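Local coordinates for protein mandelate racemase/muconate lactonizing enzyme/Enolase superfamily (Rhodobacter sphaeroides, PDB 2HZG) that is a member of the enolase superfamily, with an alpha+beta capping domain and a TIM-like barrel that binds a sodium ion, at residues A[8-13]-A[50-55]; A[31-36]-A[108-113]; A[44-49]-A[99-104]; A[56-61]-A[385-390]; A[65-70]-A[91-96]. All coordinates share one frame; numbering follows the deposited sequence.

Contact 1. Residues A[8-13]-A[50-55]; sequences VDLFYL and PSIAAF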
# COMPACT_ATOMS: atom_id res chain seq x y z
N VAL A 8 -7.86 -18.94 -13.48
CA VAL A 8 -7.17 -17.66 -13.52
C VAL A 8 -5.72 -18.03 -13.64
O VAL A 8 -5.12 -18.55 -12.68
CB VAL A 8 -7.37 -16.79 -12.25
CG1 VAL A 8 -6.65 -15.42 -12.40
CG2 VAL A 8 -8.85 -16.60 -11.93
N ASP A 9 -5.15 -17.77 -14.82
CA ASP A 9 -3.77 -18.09 -15.09
C ASP A 9 -2.94 -16.82 -15.15
O ASP A 9 -3.32 -15.83 -15.80
CB ASP A 9 -3.61 -18.89 -16.39
CG ASP A 9 -4.26 -20.26 -16.27
OD1 ASP A 9 -3.89 -21.01 -15.34
OD2 ASP A 9 -5.18 -20.54 -17.07
N LEU A 10 -1.80 -16.90 -14.46
CA LEU A 10 -0.91 -15.77 -14.24
C LEU A 10 0.40 -16.00 -14.96
O LEU A 10 1.11 -16.97 -14.67
CB LEU A 10 -0.66 -15.62 -12.73
CG LEU A 10 -1.88 -15.54 -11.79
CD1 LEU A 10 -1.44 -15.24 -10.33
CD2 LEU A 10 -2.89 -14.49 -12.28
N PHE A 11 0.75 -15.07 -15.85
CA PHE A 11 1.93 -15.17 -16.70
C PHE A 11 2.93 -14.09 -16.34
O PHE A 11 2.69 -12.91 -16.60
CB PHE A 11 1.51 -15.03 -18.17
CG PHE A 11 0.62 -16.14 -18.65
CD1 PHE A 11 1.17 -17.24 -19.32
CD2 PHE A 11 -0.76 -16.09 -18.43
CE1 PHE A 11 0.36 -18.28 -19.77
CE2 PHE A 11 -1.59 -17.13 -18.87
CZ PHE A 11 -1.02 -18.23 -19.54
N TYR A 12 4.04 -14.50 -15.73
CA TYR A 12 5.13 -13.58 -15.39
C TYR A 12 5.96 -13.43 -16.67
O TYR A 12 6.60 -14.38 -17.10
CB TYR A 12 5.97 -14.17 -14.25
CG TYR A 12 7.08 -13.29 -13.64
CD1 TYR A 12 7.53 -12.11 -14.24
CD2 TYR A 12 7.71 -13.70 -12.45
CE1 TYR A 12 8.56 -11.33 -13.66
CE2 TYR A 12 8.73 -12.95 -11.86
CZ TYR A 12 9.16 -11.77 -12.46
OH TYR A 12 10.17 -11.04 -11.86
N LEU A 13 5.92 -12.26 -17.29
CA LEU A 13 6.72 -12.03 -18.49
C LEU A 13 7.87 -11.10 -18.18
O LEU A 13 7.71 -10.17 -17.39
CB LEU A 13 5.86 -11.44 -19.62
CG LEU A 13 4.64 -12.26 -20.06
CD1 LEU A 13 4.05 -11.61 -21.31
CD2 LEU A 13 5.01 -13.72 -20.28
N PRO A 50 5.61 -10.88 -6.18
CA PRO A 50 4.77 -10.53 -5.01
C PRO A 50 3.29 -10.57 -5.33
O PRO A 50 2.50 -10.98 -4.48
CB PRO A 50 5.21 -9.10 -4.68
CG PRO A 50 6.63 -9.04 -5.14
CD PRO A 50 6.60 -9.82 -6.45
N SER A 51 2.91 -10.15 -6.54
CA SER A 51 1.51 -10.23 -6.97
C SER A 51 1.04 -11.68 -7.08
O SER A 51 -0.02 -12.01 -6.57
CB SER A 51 1.28 -9.48 -8.29
OG SER A 51 1.63 -8.13 -8.14
N ILE A 52 1.82 -12.53 -7.75
CA ILE A 52 1.49 -13.96 -7.82
C ILE A 52 1.37 -14.54 -6.40
O ILE A 52 0.44 -15.29 -6.11
CB ILE A 52 2.54 -14.79 -8.63
CG1 ILE A 52 2.49 -14.46 -10.13
CG2 ILE A 52 2.34 -16.30 -8.39
CD1 ILE A 52 3.79 -14.86 -10.90
N ALA A 53 2.32 -14.20 -5.52
CA ALA A 53 2.26 -14.62 -4.11
C ALA A 53 0.97 -14.19 -3.42
O ALA A 53 0.36 -14.99 -2.70
CB ALA A 53 3.50 -14.18 -3.34
N ALA A 54 0.53 -12.94 -3.65
CA ALA A 54 -0.77 -12.46 -3.15
C ALA A 54 -1.94 -13.30 -3.67
O ALA A 54 -2.93 -13.50 -2.97
CB ALA A 54 -0.97 -10.93 -3.49
N PHE A 55 -1.84 -13.78 -4.90
CA PHE A 55 -2.89 -14.65 -5.47
C PHE A 55 -3.02 -16.04 -4.82
O PHE A 55 -4.14 -16.53 -4.65
CB PHE A 55 -2.73 -14.82 -7.00
CG PHE A 55 -3.98 -15.30 -7.66
CD1 PHE A 55 -5.11 -14.49 -7.69
CD2 PHE A 55 -4.06 -16.58 -8.20
CE1 PHE A 55 -6.29 -14.94 -8.26
CE2 PHE A 55 -5.25 -17.04 -8.79
CZ PHE A 55 -6.35 -16.22 -8.81
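Leu10 leaves the middle of strand 8-13 toward helix 50-55 and forms the centre of the contact. From Leu10 CB the chain runs on to CG, anti to the carbonyl carbon (chi1 -53°), and the extended second torsion carries CD1 forward into the helix. There CD1 fits between two side chains one helical turn apart: it lies 3.6 Å from Phe55 CB, with CG and CD2 of the Phe55 ring about as near, and 4.0 Å from Ile52 CG1. The other branch, CD2, turns to Met102 of helix 99-118. Strand and helix run nearly antiparallel, at 164°, with axes 9.9 Å apart, as befits a helix laid on the three-stranded antiparallel sheet of the enolase-type N-terminal capping domain. Alternate strand residues supply the rest of the apolar surface. Val8 meets the far end of the Phe55 ring, its CB 3.6 Å from Phe55 CZ and CG1 close behind; the ring, whose CG is anti to its own backbone N, is crossed obliquely. At the other end Ile52 CD1 comes within 4.1 Å of Tyr12 CB. Tyr12 also packs on Pro58 of the second subunit.

Contact 2. Residues A[31-36]-A[108-113]; sequences VRVAAG and MALWDL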
# COMPACT_ATOMS: atom_id res chain seq x y z
N VAL A 31 -2.84 -11.67 -16.91
CA VAL A 31 -3.82 -12.45 -16.19
C VAL A 31 -4.85 -12.91 -17.20
O VAL A 31 -5.49 -12.07 -17.85
CB VAL A 31 -4.55 -11.61 -15.09
CG1 VAL A 31 -5.60 -12.47 -14.38
CG2 VAL A 31 -3.57 -11.02 -14.05
N ARG A 32 -5.01 -14.22 -17.33
CA ARG A 32 -6.05 -14.76 -18.19
C ARG A 32 -7.11 -15.40 -17.32
O ARG A 32 -6.82 -16.36 -16.60
CB ARG A 32 -5.49 -15.80 -19.18
CG ARG A 32 -6.54 -16.32 -20.19
CD ARG A 32 -6.01 -17.44 -21.08
NE ARG A 32 -5.52 -18.58 -20.31
CZ ARG A 32 -4.55 -19.41 -20.70
NH1 ARG A 32 -3.97 -19.24 -21.89
NH2 ARG A 32 -4.17 -20.40 -19.90
N VAL A 33 -8.33 -14.88 -17.38
CA VAL A 33 -9.44 -15.43 -16.63
C VAL A 33 -10.31 -16.25 -17.61
O VAL A 33 -10.56 -15.80 -18.74
CB VAL A 33 -10.28 -14.32 -15.94
CG1 VAL A 33 -11.47 -14.92 -15.19
CG2 VAL A 33 -9.40 -13.49 -14.98
N ALA A 34 -10.73 -17.43 -17.18
CA ALA A 34 -11.66 -18.26 -17.95
C ALA A 34 -12.94 -18.48 -17.15
O ALA A 34 -12.89 -18.85 -15.97
CB ALA A 34 -11.02 -19.63 -18.32
N ALA A 35 -14.08 -18.28 -17.80
CA ALA A 35 -15.37 -18.58 -17.20
C ALA A 35 -16.18 -19.32 -18.25
O ALA A 35 -16.67 -18.70 -19.21
CB ALA A 35 -16.08 -17.31 -16.75
N GLY A 36 -16.29 -20.63 -18.10
CA GLY A 36 -17.08 -21.46 -19.03
C GLY A 36 -16.64 -21.29 -20.47
O GLY A 36 -17.46 -21.01 -21.33
N MET A 108 -9.70 -6.01 -14.61
CA MET A 108 -9.77 -5.60 -16.00
C MET A 108 -10.01 -6.80 -16.94
O MET A 108 -10.71 -6.64 -17.94
CB MET A 108 -8.57 -4.75 -16.44
CG MET A 108 -7.29 -5.48 -16.69
SD MET A 108 -5.96 -4.42 -17.34
CE MET A 108 -5.79 -3.29 -15.95
N ALA A 109 -9.47 -7.98 -16.60
CA ALA A 109 -9.72 -9.21 -17.37
C ALA A 109 -11.19 -9.62 -17.33
O ALA A 109 -11.69 -10.22 -18.28
CB ALA A 109 -8.83 -10.38 -16.87
N LEU A 110 -11.87 -9.30 -16.23
CA LEU A 110 -13.32 -9.51 -16.11
C LEU A 110 -14.13 -8.63 -17.04
O LEU A 110 -15.08 -9.10 -17.68
CB LEU A 110 -13.79 -9.33 -14.65
CG LEU A 110 -13.14 -10.25 -13.61
CD1 LEU A 110 -13.85 -10.08 -12.26
CD2 LEU A 110 -13.18 -11.69 -14.12
N TRP A 111 -13.76 -7.35 -17.14
CA TRP A 111 -14.35 -6.47 -18.13
C TRP A 111 -14.10 -6.94 -19.56
O TRP A 111 -15.01 -6.90 -20.38
CB TRP A 111 -13.83 -5.05 -17.96
CG TRP A 111 -14.30 -4.41 -16.68
CD1 TRP A 111 -13.58 -4.24 -15.55
CD2 TRP A 111 -15.60 -3.89 -16.41
NE1 TRP A 111 -14.34 -3.62 -14.59
CE2 TRP A 111 -15.60 -3.41 -15.09
CE3 TRP A 111 -16.79 -3.79 -17.17
CZ2 TRP A 111 -16.72 -2.83 -14.50
CZ3 TRP A 111 -17.90 -3.22 -16.59
CH2 TRP A 111 -17.86 -2.73 -15.27
N ASP A 112 -12.86 -7.37 -19.83
CA ASP A 112 -12.51 -7.94 -21.12
C ASP A 112 -13.37 -9.19 -21.43
O ASP A 112 -13.96 -9.28 -22.51
CB ASP A 112 -11.00 -8.27 -21.16
CG ASP A 112 -10.51 -8.58 -22.58
OD1 ASP A 112 -10.92 -7.87 -23.54
OD2 ASP A 112 -9.71 -9.53 -22.75
N LEU A 113 -13.45 -10.12 -20.47
CA LEU A 113 -14.23 -11.35 -20.61
C LEU A 113 -15.71 -11.03 -20.86
O LEU A 113 -16.29 -11.50 -21.82
CB LEU A 113 -14.09 -12.24 -19.36
CG LEU A 113 -14.58 -13.71 -19.35
CD1 LEU A 113 -13.93 -14.49 -18.20
CD2 LEU A 113 -16.11 -13.84 -19.30
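Strand 31-35 and helix 108-113 run in the same general sense, their axes inclined by 48° and 8.2 Å apart at closest approach. They come nearest at Val33 and Ala109, whose CA atoms are 6.3 Å apart, in a sheet-on-helix packing of the enolase-type N-terminal domain: the strand is the middle one of its three-stranded antiparallel sheet, and helix 99-118 lies across it. Val31, Val33 and Ala35, alternating along the strand, point to the helix. Val33 divides its two methyls between three partners. CG2, beside its own backbone N, sits 3.7 Å from Ala109 CB, a small side chain, consistent with the close approach here. CG1, anti to that N, reaches Leu110 CD2 at 3.8 Å and also touches Leu113 CD1, the Val33 and Leu113 side chains crossing at about a right angle. Leu110 continues to Ile82 of helix 79-92. Leu113, with CG anti to its backbone N (chi1 -168°), extends CD1 over the strand backbone; this one methyl lies 3.7 Å from Val33 O and 3.8 Å from Ala35 CB.

Contact 3. Residues A[44-49]-A[99-104]; sequences CEAAPL and APHMLS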
# COMPACT_ATOMS: atom_id res chain seq x y z
N CYS A 44 -1.39 -6.58 -14.67
CA CYS A 44 -1.08 -5.89 -13.41
C CYS A 44 0.16 -5.03 -13.63
O CYS A 44 1.18 -5.52 -14.11
CB CYS A 44 -0.78 -6.90 -12.29
SG CYS A 44 -2.06 -8.11 -12.00
N GLU A 45 0.08 -3.75 -13.28
CA GLU A 45 1.27 -2.91 -13.34
C GLU A 45 1.92 -2.94 -11.96
O GLU A 45 1.72 -2.06 -11.12
CB GLU A 45 0.94 -1.47 -13.81
CG GLU A 45 2.17 -0.55 -13.90
CD GLU A 45 3.38 -1.14 -14.67
OE1 GLU A 45 3.21 -2.01 -15.55
OE2 GLU A 45 4.53 -0.70 -14.40
N ALA A 46 2.70 -3.99 -11.72
CA ALA A 46 3.04 -4.36 -10.37
C ALA A 46 4.21 -5.31 -10.46
O ALA A 46 4.48 -5.87 -11.53
CB ALA A 46 1.87 -5.09 -9.72
N ALA A 47 4.84 -5.54 -9.31
CA ALA A 47 5.89 -6.55 -9.19
C ALA A 47 5.24 -7.92 -9.36
O ALA A 47 4.36 -8.29 -8.58
CB ALA A 47 6.59 -6.42 -7.82
N PRO A 48 5.61 -8.65 -10.42
CA PRO A 48 4.93 -9.92 -10.70
C PRO A 48 4.98 -10.99 -9.63
O PRO A 48 3.95 -11.57 -9.35
CB PRO A 48 5.58 -10.39 -12.01
CG PRO A 48 6.02 -9.11 -12.68
CD PRO A 48 6.58 -8.33 -11.50
N LEU A 49 6.16 -11.27 -9.05
CA LEU A 49 6.21 -12.36 -8.08
C LEU A 49 5.43 -12.07 -6.78
O LEU A 49 4.71 -12.93 -6.32
CB LEU A 49 7.65 -12.83 -7.80
CG LEU A 49 7.82 -13.96 -6.79
CD1 LEU A 49 7.33 -15.29 -7.37
CD2 LEU A 49 9.29 -14.09 -6.39
N ALA A 99 -2.50 -6.87 -2.34
CA ALA A 99 -3.75 -7.30 -3.01
C ALA A 99 -4.26 -6.42 -4.19
O ALA A 99 -4.59 -6.96 -5.23
CB ALA A 99 -4.86 -7.58 -2.01
N PRO A 100 -4.34 -5.08 -4.02
CA PRO A 100 -4.91 -4.24 -5.08
C PRO A 100 -4.17 -4.38 -6.42
O PRO A 100 -4.80 -4.25 -7.47
CB PRO A 100 -4.71 -2.81 -4.55
CG PRO A 100 -4.54 -2.95 -3.12
CD PRO A 100 -3.95 -4.27 -2.84
N HIS A 101 -2.86 -4.62 -6.38
CA HIS A 101 -2.06 -4.74 -7.60
C HIS A 101 -2.38 -6.04 -8.33
O HIS A 101 -2.52 -6.04 -9.56
CB HIS A 101 -0.57 -4.65 -7.25
CG HIS A 101 -0.07 -3.24 -7.15
ND1 HIS A 101 1.27 -2.92 -7.12
CD2 HIS A 101 -0.74 -2.06 -7.10
CE1 HIS A 101 1.40 -1.60 -7.06
NE2 HIS A 101 0.20 -1.06 -7.05
N MET A 102 -2.52 -7.12 -7.57
CA MET A 102 -2.98 -8.41 -8.10
C MET A 102 -4.42 -8.29 -8.62
O MET A 102 -4.72 -8.71 -9.74
CB MET A 102 -2.86 -9.51 -7.03
CG MET A 102 -3.15 -10.95 -7.58
SD MET A 102 -2.03 -11.47 -8.91
CE MET A 102 -3.07 -11.35 -10.35
N LEU A 103 -5.29 -7.67 -7.83
CA LEU A 103 -6.67 -7.44 -8.25
C LEU A 103 -6.82 -6.65 -9.57
O LEU A 103 -7.69 -6.94 -10.37
CB LEU A 103 -7.45 -6.71 -7.16
CG LEU A 103 -8.91 -6.31 -7.47
CD1 LEU A 103 -9.81 -7.54 -7.79
CD2 LEU A 103 -9.46 -5.54 -6.29
N SER A 104 -5.98 -5.63 -9.76
CA SER A 104 -6.08 -4.78 -10.95
C SER A 104 -6.19 -5.58 -12.26
O SER A 104 -7.11 -5.34 -13.06
CB SER A 104 -4.87 -3.82 -11.03
OG SER A 104 -4.91 -2.86 -9.97
O HOH W 1 3.80 -3.95 -6.95
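Pro100 O is gripped twice within helix 99-104, by the backbone N of Ser104 and by Ser104 OG, each at 2.9 Å. The hydroxyl approaches from above the carbonyl plane, 28° out of it, and Ser104 OG also bonds Gly282 N of the barrel domain. Across the contact, a water links the segments: it accepts from Ala47 N at 3.0 Å and lies 2.7 Å from His101 ND1, in the plane of the imidazole at its edge. Ala46 CB packs obliquely against the same ring, 3.4 Å from His101 ND1, while Glu45 O stands over one face near the rim. At Cys44, SG lies 3.2 Å from His101 O. The sulfur also meets Met102 CE at 3.8 Å, a methyl brought back by bends at chi2 and chi3 although Met102 CB points away. The link joins the sheet's end to helix 99-118 in the enolase-type capping domain, facing the barrel, where the Glu45 side chain is about 10 Å from a bound sodium ion.

Contact 4. Residues A[56-61]-A[385-390]; sequences VCPKSH and QLIYRT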
# COMPACT_ATOMS: atom_id res chain seq x y z
N VAL A 56 -1.89 -16.65 -4.47
CA VAL A 56 -1.88 -18.07 -4.08
C VAL A 56 -1.46 -18.38 -2.64
O VAL A 56 -1.46 -19.54 -2.26
CB VAL A 56 -0.95 -18.93 -5.02
CG1 VAL A 56 -1.42 -18.80 -6.50
CG2 VAL A 56 0.54 -18.51 -4.86
N CYS A 57 -1.05 -17.37 -1.87
CA CYS A 57 -0.45 -17.64 -0.56
C CYS A 57 -1.39 -18.40 0.39
O CYS A 57 -2.60 -18.26 0.30
CB CYS A 57 0.02 -16.33 0.11
SG CYS A 57 -1.26 -15.10 0.31
N PRO A 58 -0.82 -19.18 1.32
CA PRO A 58 -1.66 -19.70 2.40
C PRO A 58 -2.32 -18.52 3.13
O PRO A 58 -1.71 -17.45 3.26
CB PRO A 58 -0.64 -20.39 3.33
CG PRO A 58 0.49 -20.77 2.44
CD PRO A 58 0.59 -19.61 1.46
N LYS A 59 -3.56 -18.67 3.56
CA LYS A 59 -4.17 -17.55 4.28
C LYS A 59 -3.46 -17.32 5.63
O LYS A 59 -2.86 -18.25 6.20
CB LYS A 59 -5.68 -17.75 4.45
CG LYS A 59 -6.07 -18.72 5.56
CD LYS A 59 -7.59 -18.80 5.72
CE LYS A 59 -7.93 -20.11 6.43
NZ LYS A 59 -9.26 -20.65 6.01
N SER A 60 -3.52 -16.09 6.12
CA SER A 60 -2.98 -15.76 7.43
C SER A 60 -4.09 -15.79 8.47
O SER A 60 -3.88 -16.14 9.63
CB SER A 60 -2.29 -14.39 7.42
OG SER A 60 -1.04 -14.51 6.77
N HIS A 61 -5.28 -15.41 8.02
CA HIS A 61 -6.49 -15.36 8.82
C HIS A 61 -7.62 -14.89 7.89
O HIS A 61 -7.40 -14.78 6.68
CB HIS A 61 -6.33 -14.44 10.05
CG HIS A 61 -5.94 -13.03 9.72
ND1 HIS A 61 -4.63 -12.61 9.69
CD2 HIS A 61 -6.69 -11.94 9.43
CE1 HIS A 61 -4.59 -11.32 9.39
NE2 HIS A 61 -5.82 -10.90 9.24
N GLN A 385 4.87 -28.90 -1.43
CA GLN A 385 3.82 -28.94 -2.46
C GLN A 385 3.74 -27.65 -3.28
O GLN A 385 3.79 -26.54 -2.72
CB GLN A 385 2.46 -29.21 -1.80
CG GLN A 385 2.35 -30.60 -1.12
CD GLN A 385 2.35 -31.74 -2.13
OE1 GLN A 385 3.30 -32.54 -2.18
NE2 GLN A 385 1.30 -31.81 -2.96
N LEU A 386 3.59 -27.79 -4.60
CA LEU A 386 3.43 -26.63 -5.48
C LEU A 386 2.11 -25.93 -5.18
O LEU A 386 1.07 -26.57 -5.11
CB LEU A 386 3.49 -27.00 -6.96
CG LEU A 386 4.87 -27.26 -7.58
CD1 LEU A 386 4.70 -28.03 -8.89
CD2 LEU A 386 5.66 -25.98 -7.80
N ILE A 387 2.19 -24.62 -4.94
CA ILE A 387 1.00 -23.80 -4.87
C ILE A 387 0.94 -22.85 -6.08
O ILE A 387 -0.09 -22.25 -6.35
CB ILE A 387 0.86 -23.03 -3.52
CG1 ILE A 387 1.96 -21.95 -3.36
CG2 ILE A 387 0.83 -24.05 -2.34
CD1 ILE A 387 1.71 -20.96 -2.22
N TYR A 388 2.06 -22.72 -6.78
CA TYR A 388 2.07 -22.02 -8.08
C TYR A 388 3.14 -22.57 -9.01
O TYR A 388 4.27 -22.82 -8.61
CB TYR A 388 2.20 -20.48 -7.94
CG TYR A 388 2.35 -19.79 -9.28
CD1 TYR A 388 3.61 -19.58 -9.83
CD2 TYR A 388 1.23 -19.38 -10.02
CE1 TYR A 388 3.78 -18.96 -11.09
CE2 TYR A 388 1.39 -18.74 -11.30
CZ TYR A 388 2.67 -18.54 -11.81
OH TYR A 388 2.86 -17.95 -13.05
N ARG A 389 2.77 -22.77 -10.27
CA ARG A 389 3.74 -23.00 -11.33
C ARG A 389 3.30 -22.26 -12.57
O ARG A 389 2.11 -22.06 -12.81
CB ARG A 389 3.94 -24.50 -11.64
CG ARG A 389 5.12 -24.75 -12.61
CD ARG A 389 5.70 -26.16 -12.57
NE ARG A 389 4.67 -27.19 -12.69
CZ ARG A 389 4.85 -28.47 -12.36
NH1 ARG A 389 6.02 -28.88 -11.87
NH2 ARG A 389 3.86 -29.34 -12.49
N THR A 390 4.29 -21.85 -13.36
CA THR A 390 4.07 -21.18 -14.64
C THR A 390 3.04 -21.94 -15.47
O THR A 390 3.14 -23.16 -15.62
CB THR A 390 5.40 -20.96 -15.43
OG1 THR A 390 5.11 -20.56 -16.78
CG2 THR A 390 6.28 -22.22 -15.45
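Apolar packing makes up nearly all of this contact, and Val56, at the C-terminal end of helix 48-56, is its centre. Val56 CG2 occupies the crowded position between its backbone N and carbonyl carbon, and from there it touches Ile387 CD1 at 3.8 Å and Tyr388 CB at 4.0 Å. Ile387 likewise carries CG1 in the crowded position (chi1 68°), which extends CD1 over the end of the helix. Pro58 adds the edge of this patch, its CD 4.1 Å from Ile387 CD1, the two side chains crossing at about a right angle. Ile387 also rests on Leu49 of the second subunit.

Contacts of aliphatic carbons with carbonyl oxygens form a second group. Ile387 CD1 sits 3.5 Å from Val56 O, and in return Val56 CB and CG1 both lie 3.7 Å from Ile387 O. Val56 and Ile387 are also the pair whose CA atoms are nearest, 6.5 Å apart. Ile387 and Tyr388 both face Ile380 in a classic beta bulge of the C-terminal hairpin; the CB atoms of both point to the 56-61 side, although the Tyr388 ring then leads away.

The polar ends find partners elsewhere: Tyr388 OH bonds Leu10 O, while Lys59 NZ makes a salt bridge with Asp20 of the second subunit. Between the segments the chemistry is therefore hydrocarbon packing, without directional bonds, where the C-terminal hairpin meets the end of helix 48-56.

Contact 5. Residues A[65-70]-A[91-96]; sequences RPVSDS and YNSMDL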
# COMPACT_ATOMS: atom_id res chain seq x y z
N ARG A 65 -6.61 -13.46 3.26
CA ARG A 65 -6.67 -14.64 2.41
C ARG A 65 -5.97 -14.36 1.09
O ARG A 65 -5.86 -13.20 0.69
CB ARG A 65 -8.13 -14.98 2.12
CG ARG A 65 -8.90 -15.28 3.37
CD ARG A 65 -10.25 -15.87 3.06
NE ARG A 65 -11.20 -15.31 4.01
CZ ARG A 65 -12.43 -15.79 4.22
NH1 ARG A 65 -12.86 -16.85 3.54
NH2 ARG A 65 -13.22 -15.18 5.11
N PRO A 66 -5.53 -15.42 0.39
CA PRO A 66 -5.01 -15.23 -0.97
C PRO A 66 -6.11 -14.64 -1.85
O PRO A 66 -7.29 -14.95 -1.66
CB PRO A 66 -4.68 -16.66 -1.42
CG PRO A 66 -5.61 -17.56 -0.55
CD PRO A 66 -5.53 -16.84 0.79
N VAL A 67 -5.73 -13.80 -2.80
CA VAL A 67 -6.72 -13.22 -3.70
C VAL A 67 -7.61 -14.28 -4.38
O VAL A 67 -8.80 -14.06 -4.57
CB VAL A 67 -6.07 -12.24 -4.72
CG1 VAL A 67 -7.09 -11.76 -5.78
CG2 VAL A 67 -5.46 -11.05 -3.97
N SER A 68 -7.03 -15.43 -4.72
CA SER A 68 -7.75 -16.52 -5.42
C SER A 68 -9.01 -17.00 -4.70
O SER A 68 -9.95 -17.46 -5.34
CB SER A 68 -6.82 -17.72 -5.61
OG SER A 68 -6.47 -18.27 -4.36
N ASP A 69 -9.01 -16.92 -3.37
CA ASP A 69 -10.17 -17.31 -2.54
C ASP A 69 -11.43 -16.50 -2.85
O ASP A 69 -12.54 -16.99 -2.66
CB ASP A 69 -9.86 -17.13 -1.04
CG ASP A 69 -9.12 -18.32 -0.44
OD1 ASP A 69 -8.77 -19.28 -1.16
OD2 ASP A 69 -8.87 -18.28 0.79
N SER A 70 -11.24 -15.26 -3.29
CA SER A 70 -12.35 -14.37 -3.58
C SER A 70 -12.70 -14.29 -5.06
O SER A 70 -13.57 -13.52 -5.46
CB SER A 70 -12.02 -12.95 -3.08
OG SER A 70 -11.85 -12.95 -1.67
N TYR A 91 -12.28 -7.14 1.10
CA TYR A 91 -12.57 -7.57 2.46
C TYR A 91 -11.67 -8.73 2.88
O TYR A 91 -10.97 -8.64 3.91
CB TYR A 91 -14.06 -7.95 2.59
CG TYR A 91 -14.44 -8.43 3.98
CD1 TYR A 91 -14.70 -7.52 5.01
CD2 TYR A 91 -14.51 -9.80 4.27
CE1 TYR A 91 -15.03 -7.96 6.29
CE2 TYR A 91 -14.84 -10.24 5.54
CZ TYR A 91 -15.10 -9.32 6.55
OH TYR A 91 -15.43 -9.76 7.82
N ASN A 92 -11.69 -9.82 2.10
CA ASN A 92 -10.96 -11.06 2.44
C ASN A 92 -9.44 -10.92 2.40
O ASN A 92 -8.73 -11.70 3.03
CB ASN A 92 -11.35 -12.21 1.49
CG ASN A 92 -12.74 -12.79 1.79
OD1 ASN A 92 -13.30 -12.57 2.85
ND2 ASN A 92 -13.28 -13.57 0.83
N SER A 93 -8.94 -9.97 1.60
CA SER A 93 -7.48 -9.76 1.49
C SER A 93 -7.08 -8.38 2.00
O SER A 93 -6.06 -7.82 1.60
CB SER A 93 -7.02 -9.95 0.03
OG SER A 93 -7.28 -11.28 -0.42
N MET A 94 -7.90 -7.81 2.87
CA MET A 94 -7.65 -6.48 3.44
C MET A 94 -6.23 -6.30 4.01
O MET A 94 -5.59 -5.27 3.78
CB MET A 94 -8.71 -6.13 4.49
CG MET A 94 -8.52 -4.77 5.18
SD MET A 94 -9.73 -4.62 6.52
CE MET A 94 -9.03 -5.63 7.83
N ASP A 95 -5.74 -7.30 4.76
CA ASP A 95 -4.44 -7.19 5.43
C ASP A 95 -3.27 -7.66 4.56
O ASP A 95 -2.11 -7.77 5.02
CB ASP A 95 -4.46 -7.97 6.75
CG ASP A 95 -5.26 -7.27 7.86
OD1 ASP A 95 -5.84 -6.19 7.62
OD2 ASP A 95 -5.30 -7.82 8.98
N LEU A 96 -3.58 -7.95 3.30
CA LEU A 96 -2.60 -8.38 2.32
C LEU A 96 -2.30 -7.14 1.47
O LEU A 96 -3.04 -6.81 0.54
CB LEU A 96 -3.15 -9.57 1.52
CG LEU A 96 -2.49 -10.09 0.24
CD1 LEU A 96 -0.98 -9.88 0.21
CD2 LEU A 96 -2.88 -11.55 -0.02
O HOH W 2 -9.31 -13.04 -1.01
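Three direct hydrogen bonds join the loop at Arg65-Ser70 to the end of helix 79-92. Arg65 N donates to Asn92 O at 2.8 Å, nearly straight at 169° and in the carbonyl plane. The carbonyl of Arg65 is used in turn: Ser93 OG donates to Arg65 O at 2.6 Å from above the carbonyl plane. Asn92 ND2 donates to Ser70 OG at 2.9 Å, the acceptor close to the amide plane. A water bridges these groups, donating to Pro66 O at 2.9 Å and to Ser93 OG at 2.8 Å, and lying 2.6 Å from Ser70 OG. Ser93 OG thus both gives and receives, and Ser70 OG gains a further, weak bond to Leu88 O. The Arg65 guanidinium stacks on the Asn92 amide with planes 22° apart, Asn92 OD1 lying 3.2 Å above its face near the rim; this approach is no hydrogen bond, and Arg65 NE bonds Gly62 O instead. The Leu96 CD2 methyl rests 3.5 Å from Arg65 O. Ser93, first past the helix, opens a type I beta turn to Leu96: a helix C-terminus passing into a turn, fastened to Arg65 and to Ser70 of the 3-10 segment 67-70 in the enolase-type N-terminal domain.

How the contacts relate
From the N terminus, strand 5-14 opens contact 1, which closes on helix 48-56, while strand 27-35, its neighbour in the sheet, opens contact 2 in between; the two cross, joined by the Asp9-Arg32 salt bridge. Contact 3 starts where strand 38-44 ends and returns to helix 99-118, inside the span of contact 2 and crossing contact 1. Contact 5, bridging residues 65-70 and 91-96, lies within the spans of contacts 2, 3 and 4. Contact 4 makes the long return, bringing the C-terminal hairpin back after the barrel domain, and crosses contacts 2 and 3. Contacts 1, 2 and 3 meet at Met102 and so share one interior.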